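Local coordinates for short-chain-enoyl-CoA hydratase (Clostridium acetobutylicum, PDB 5Z7R), which catalyses the reversible hydration of crotonyl-CoA and also accepts hexenoyl-CoA, but no longer analogues, as part of butanoate metabolism, at residues Y38-I43 with F90-L95; V179-E184 with M189-E194. One frame throughout, in Å; residues are numbered along the deposited sequence.

In the fold
Interactions 1 and 2 lie on opposite sides of the chain's centre, 22 Å apart between centres and about 13 Å between nearest atoms, so they do not touch. Both belong to the alpha/beta core around the six-stranded mixed sheet. Interaction 1 pairs helices 30-45 and 76-95, each of which leads into a parallel strand, 51-56 and 100-104. Interaction 2 comes later in the chain, where the short strand 182-183, the last of this chain's sheet, turns into helix 188-201. The first lies nearer the catalytic centre: the side chain of Leu-93 is about 10 Å from that of Glu-114, probably the catalytic nucleophile. The second lies away from the active site, with Asn-180 bonded to a neighbouring subunit.

Interaction 1 of 2, residues Y38-I43 with F90-L95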
loop_
_atom_site.group_PDB
_atom_site.type_symbol
_atom_site.label_atom_id
_atom_site.label_comp_id
_atom_site.label_asym_id
_atom_site.label_seq_id
_atom_site.Cartn_x
_atom_site.Cartn_y
_atom_site.Cartn_z
ATOM N N TYR A 38 24.722 -8.605 17.071
ATOM C CA TYR A 38 25.570 -9.770 17.074
ATOM C C TYR A 38 24.814 -10.976 17.666
ATOM O O TYR A 38 24.843 -12.096 17.075
ATOM C CB TYR A 38 26.909 -9.477 17.788
ATOM C CG TYR A 38 27.717 -10.729 18.048
ATOM C CD1 TYR A 38 27.521 -11.456 19.229
ATOM C CD2 TYR A 38 28.645 -11.214 17.113
ATOM C CE1 TYR A 38 28.219 -12.619 19.481
ATOM C CE2 TYR A 38 29.349 -12.392 17.358
ATOM C CZ TYR A 38 29.132 -13.087 18.555
ATOM O OH TYR A 38 29.800 -14.256 18.866
ATOM N N VAL A 39 24.111 -10.782 18.794
ATOM C CA VAL A 39 23.478 -11.965 19.412
ATOM C C VAL A 39 22.319 -12.376 18.550
ATOM O O VAL A 39 22.089 -13.581 18.377
ATOM C CB VAL A 39 23.134 -11.898 20.951
ATOM C CG1 VAL A 39 23.783 -10.712 21.660
ATOM C CG2 VAL A 39 21.639 -11.972 21.258
ATOM N N ILE A 40 21.617 -11.400 17.963
ATOM C CA ILE A 40 20.537 -11.762 17.060
ATOM C C ILE A 40 21.113 -12.623 15.950
ATOM O O ILE A 40 20.601 -13.721 15.692
ATOM C CB ILE A 40 19.795 -10.548 16.464
ATOM C CG1 ILE A 40 19.029 -9.796 17.555
ATOM C CG2 ILE A 40 18.818 -11.006 15.378
ATOM C CD1 ILE A 40 18.869 -8.320 17.295
ATOM N N GLY A 41 22.208 -12.176 15.337
ATOM C CA GLY A 41 22.834 -12.964 14.265
ATOM C C GLY A 41 23.288 -14.332 14.740
ATOM O O GLY A 41 23.195 -15.353 14.005
ATOM N N GLU A 42 23.787 -14.359 15.971
ATOM C CA GLU A 42 24.107 -15.630 16.636
ATOM C C GLU A 42 22.870 -16.521 16.775
ATOM O O GLU A 42 22.929 -17.701 16.467
ATOM C CB GLU A 42 24.729 -15.353 18.015
ATOM C CG GLU A 42 25.745 -16.372 18.503
ATOM C CD GLU A 42 27.024 -16.435 17.683
ATOM O OE1 GLU A 42 27.447 -15.400 17.120
ATOM O OE2 GLU A 42 27.599 -17.549 17.622
ATOM N N ILE A 43 21.728 -15.975 17.196
ATOM C CA ILE A 43 20.519 -16.822 17.301
ATOM C C ILE A 43 20.044 -17.232 15.914
ATOM O O ILE A 43 19.569 -18.359 15.712
ATOM C CB ILE A 43 19.404 -16.123 18.075
ATOM C CG1 ILE A 43 19.814 -15.997 19.543
ATOM C CG2 ILE A 43 18.068 -16.869 17.927
ATOM C CD1 ILE A 43 19.269 -14.768 20.239
ATOM N N PHE A 90 16.490 -3.298 15.646
ATOM C CA PHE A 90 15.120 -3.690 16.053
ATOM C C PHE A 90 14.281 -4.383 14.972
ATOM O O PHE A 90 13.531 -5.301 15.262
ATOM C CB PHE A 90 14.418 -2.449 16.539
ATOM C CG PHE A 90 14.934 -1.958 17.845
ATOM C CD1 PHE A 90 16.126 -2.465 18.381
ATOM C CD2 PHE A 90 14.224 -1.011 18.561
ATOM C CE1 PHE A 90 16.606 -2.000 19.580
ATOM C CE2 PHE A 90 14.702 -0.548 19.772
ATOM C CZ PHE A 90 15.897 -1.034 20.277
ATOM N N ARG A 91 14.432 -3.955 13.721
ATOM C CA ARG A 91 13.733 -4.582 12.604
ATOM C C ARG A 91 14.219 -5.990 12.384
ATOM O O ARG A 91 13.434 -6.862 11.973
ATOM C CB ARG A 91 13.939 -3.776 11.320
ATOM C CG ARG A 91 13.265 -4.365 10.111
ATOM C CD ARG A 91 11.756 -4.421 10.349
ATOM N NE ARG A 91 11.050 -4.595 9.091
ATOM C CZ ARG A 91 9.939 -5.313 8.918
ATOM N NH1 ARG A 91 9.414 -5.403 7.693
ATOM N NH2 ARG A 91 9.339 -5.918 9.930
ATOM N N ARG A 92 15.505 -6.230 12.656
ATOM C CA ARG A 92 16.074 -7.567 12.472
ATOM C C ARG A 92 15.492 -8.532 13.501
ATOM O O ARG A 92 15.220 -9.707 13.192
ATOM C CB ARG A 92 17.592 -7.528 12.615
ATOM C CG ARG A 92 18.292 -8.839 12.233
ATOM C CD ARG A 92 19.792 -8.636 12.341
ATOM N NE ARG A 92 20.603 -9.805 11.988
ATOM C CZ ARG A 92 21.933 -9.778 11.986
ATOM N NH1 ARG A 92 22.566 -8.662 12.327
ATOM N NH2 ARG A 92 22.623 -10.859 11.679
ATOM N N LEU A 93 15.308 -8.015 14.710
ATOM C CA LEU A 93 14.654 -8.742 15.776
ATOM C C LEU A 93 13.187 -9.072 15.418
ATOM O O LEU A 93 12.720 -10.224 15.606
ATOM C CB LEU A 93 14.708 -7.924 17.063
ATOM C CG LEU A 93 14.250 -8.648 18.326
ATOM C CD1 LEU A 93 15.262 -9.712 18.746
ATOM C CD2 LEU A 93 14.077 -7.679 19.474
ATOM N N GLU A 94 12.485 -8.077 14.867
ATOM C CA GLU A 94 11.062 -8.239 14.504
ATOM C C GLU A 94 10.911 -9.316 13.471
ATOM O O GLU A 94 9.985 -10.128 13.551
ATOM C CB GLU A 94 10.520 -6.903 13.990
ATOM C CG GLU A 94 9.066 -6.862 13.589
ATOM C CD GLU A 94 8.657 -5.456 13.391
ATOM O OE1 GLU A 94 7.937 -4.954 14.258
ATOM O OE2 GLU A 94 9.153 -4.798 12.433
ATOM N N LEU A 95 11.856 -9.384 12.526
ATOM C CA LEU A 95 11.748 -10.337 11.405
ATOM C C LEU A 95 12.381 -11.673 11.702
ATOM O O LEU A 95 12.162 -12.654 10.956
ATOM C CB LEU A 95 12.413 -9.746 10.142
ATOM C CG LEU A 95 11.643 -8.587 9.518
ATOM C CD1 LEU A 95 12.474 -7.828 8.491
ATOM C CD2 LEU A 95 10.346 -9.125 8.888
#
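Arg-92 meets Ile-40 and Gly-41 from CG to the NH2 end of its guanidinium. Before it, Arg-91 NH2 makes a salt bridge to Glu-94 OE2 (2.7 Å, bent at 132°), and Arg-91 NE another to Asp-223 of a second subunit. With CG anti to the backbone N (chi1 -171°) and the chain extended as far as NE, Arg-92 slides its methylenes past Ile-40, Arg-92 CG lying 3.9 Å from Ile-40 CG2. The guanidinium then lies against the backbone: Gly-41 N sits 3.9 Å above its plane, offset toward the rim, and Arg-92 NH2 comes to 3.3 Å from Gly-41 CA. A residue without a side chain lets the flat group settle on the helix itself. Salt bridges to Asp-37 and Glu-44, in the same helix as Gly-41, hold both ends of the guanidinium. Next comes Leu-93, which crosses Ile-40 at about a right angle, Leu-93 CD1 4.0 Å from Ile-40 CG1. These branched side chains suit a buried seam, and Leu-93 also touches Ile-115 of helix 111-117. The nearly parallel segments, their axes 10.3 Å apart and inclined by 23°, are typical of neighbouring crossover helices in the alpha/beta core of the crotonase fold.

Interaction 2 of 2, residues V179-E184 with M189-E194; sequences VNKVVE and MNTAKE
Val-183 and Thr-191 touch through methyls and a hydroxyl, with no flat group between them. The amide of Asn-180 lies away from the contact and turns to another subunit: its ND2 bonds to Gln-160 OE1 and Gly-156 O of that neighbour and so ties the loop before the strand to it. Across the contact, Val-183 and Thr-191 reach toward each other tip to tip. Val-183 CG1 approaches Thr-191 OG1 at 3.5 Å, a van der Waals contact between a methyl and a hydroxyl, while Val-183 CG2 stays a little farther from that oxygen at 4.1 Å. The hydroxyl finds its polar partner in its own chain, bonding to the carbonyl oxygen of Glu-187. Thr-191 OG1 lies beside its backbone N (chi1 -53°), which suits a bond back toward the preceding turn. Threonine therefore fits this buried place: its oxygen is satisfied locally, and its methyl still adds to the apolar surface. Thr-191 CG2 lies 4.3 Å from Lys-181 CD, a loose apolar contact. Lys-181 NZ lies 6.6 Å from Glu-194 OE1, too far for a salt bridge, though the opposite charges may attract weakly. Behind the contact, Lys-181 and Val-183 join their backbones to Ala-124 in strand 121-125, while Ala-192 on the helix rests on Ile-53. Only 114 Å² is buried between the segments, a light contact typical of a beta-alpha unit, where the last strand of this chain's sheet turns through a short loop into a helix packed on the sheet.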
loop_
_atom_site.group_PDB
_atom_site.type_symbol
_atom_site.label_atom_id
_atom_site.label_comp_id
_atom_site.label_asym_id
_atom_site.label_seq_id
_atom_site.Cartn_x
_atom_site.Cartn_y
_atom_site.Cartn_z
ATOM N N VAL A 179 0.607 -4.986 25.986
ATOM C CA VAL A 179 0.976 -6.340 26.411
ATOM C C VAL A 179 -0.199 -7.300 26.361
ATOM O O VAL A 179 -1.340 -6.858 26.435
ATOM C CB VAL A 179 1.559 -6.359 27.829
ATOM C CG1 VAL A 179 2.873 -5.588 27.826
ATOM C CG2 VAL A 179 0.575 -5.781 28.859
ATOM N N ASN A 180 0.135 -8.595 26.225
ATOM C CA ASN A 180 -0.778 -9.717 26.258
ATOM C C ASN A 180 -1.100 -10.265 27.660
ATOM O O ASN A 180 -2.098 -10.933 27.837
ATOM C CB ASN A 180 -0.191 -10.861 25.450
ATOM C CG ASN A 180 -0.057 -10.542 23.985
ATOM O OD1 ASN A 180 -0.592 -9.543 23.486
ATOM N ND2 ASN A 180 0.652 -11.408 23.271
ATOM N N LYS A 181 -0.233 -10.030 28.640
ATOM C CA LYS A 181 -0.453 -10.503 30.013
ATOM C C LYS A 181 0.306 -9.701 31.036
ATOM O O LYS A 181 1.386 -9.159 30.779
ATOM C CB LYS A 181 0.029 -11.921 30.183
ATOM C CG LYS A 181 -0.720 -12.998 29.443
ATOM C CD LYS A 181 -0.440 -14.325 30.143
ATOM C CE LYS A 181 -0.991 -15.509 29.365
ATOM N NZ LYS A 181 -0.097 -15.861 28.227
ATOM N N VAL A 182 -0.266 -9.636 32.219
ATOM C CA VAL A 182 0.436 -9.116 33.387
ATOM C C VAL A 182 0.447 -10.251 34.416
ATOM O O VAL A 182 -0.536 -10.970 34.546
ATOM C CB VAL A 182 -0.196 -7.808 33.872
ATOM C CG1 VAL A 182 0.589 -7.191 35.022
ATOM C CG2 VAL A 182 -0.250 -6.837 32.706
ATOM N N VAL A 183 1.615 -10.473 35.019
ATOM C CA VAL A 183 1.847 -11.422 36.120
ATOM C C VAL A 183 2.676 -10.669 37.143
ATOM O O VAL A 183 3.044 -9.515 36.901
ATOM C CB VAL A 183 2.623 -12.680 35.704
ATOM C CG1 VAL A 183 1.850 -13.509 34.686
ATOM C CG2 VAL A 183 3.991 -12.336 35.158
ATOM N N GLU A 184 2.942 -11.290 38.294
ATOM C CA GLU A 184 3.775 -10.662 39.321
ATOM C C GLU A 184 5.223 -10.946 38.989
ATOM O O GLU A 184 5.513 -11.919 38.290
ATOM C CB GLU A 184 3.419 -11.194 40.717
ATOM C CG GLU A 184 2.065 -10.693 41.240
ATOM C CD GLU A 184 2.029 -9.190 41.512
ATOM O OE1 GLU A 184 2.756 -8.697 42.422
ATOM O OE2 GLU A 184 1.248 -8.494 40.819
ATOM N N MET A 189 9.259 -14.995 34.359
ATOM C CA MET A 189 10.048 -15.887 33.529
ATOM C C MET A 189 9.409 -17.250 33.365
ATOM O O MET A 189 9.565 -17.874 32.307
ATOM C CB MET A 189 11.463 -16.017 34.084
ATOM C CG MET A 189 12.307 -14.762 33.860
ATOM S SD MET A 189 12.710 -14.381 32.110
ATOM C CE MET A 189 13.085 -16.016 31.454
ATOM N N ASN A 190 8.716 -17.739 34.393
ATOM C CA ASN A 190 7.984 -19.000 34.229
ATOM C C ASN A 190 6.934 -18.771 33.183
ATOM O O ASN A 190 6.769 -19.621 32.295
ATOM C CB ASN A 190 7.290 -19.529 35.516
ATOM C CG ASN A 190 8.259 -20.129 36.519
ATOM O OD1 ASN A 190 9.331 -20.638 36.161
ATOM N ND2 ASN A 190 7.887 -20.063 37.799
ATOM N N THR A 191 6.214 -17.650 33.267
ATOM C CA THR A 191 5.166 -17.430 32.262
ATOM C C THR A 191 5.768 -17.412 30.828
ATOM O O THR A 191 5.327 -18.188 29.970
ATOM C CB THR A 191 4.327 -16.176 32.530
ATOM O OG1 THR A 191 3.828 -16.231 33.863
ATOM C CG2 THR A 191 3.146 -16.110 31.576
ATOM N N ALA A 192 6.784 -16.562 30.605
ATOM C CA ALA A 192 7.552 -16.541 29.347
ATOM C C ALA A 192 7.997 -17.915 28.877
ATOM O O ALA A 192 7.820 -18.258 27.694
ATOM C CB ALA A 192 8.756 -15.665 29.499
ATOM N N LYS A 193 8.558 -18.706 29.806
ATOM C CA LYS A 193 9.124 -20.009 29.479
ATOM C C LYS A 193 8.054 -20.978 29.136
ATOM O O LYS A 193 8.260 -21.825 28.273
ATOM C CB LYS A 193 10.021 -20.585 30.599
ATOM C CG LYS A 193 11.354 -19.857 30.767
ATOM C CD LYS A 193 12.419 -20.609 31.559
ATOM C CE LYS A 193 13.090 -19.708 32.606
ATOM N NZ LYS A 193 14.577 -19.791 32.608
ATOM N N GLU A 194 6.894 -20.872 29.778
ATOM C CA GLU A 194 5.818 -21.779 29.399
ATOM C C GLU A 194 5.222 -21.371 28.052
ATOM O O GLU A 194 4.929 -22.238 27.218
ATOM C CB GLU A 194 4.781 -21.986 30.522
ATOM C CG GLU A 194 3.816 -20.851 30.820
ATOM C CD GLU A 194 3.353 -20.796 32.289
ATOM O OE1 GLU A 194 2.223 -20.293 32.535
ATOM O OE2 GLU A 194 4.121 -21.216 33.201
#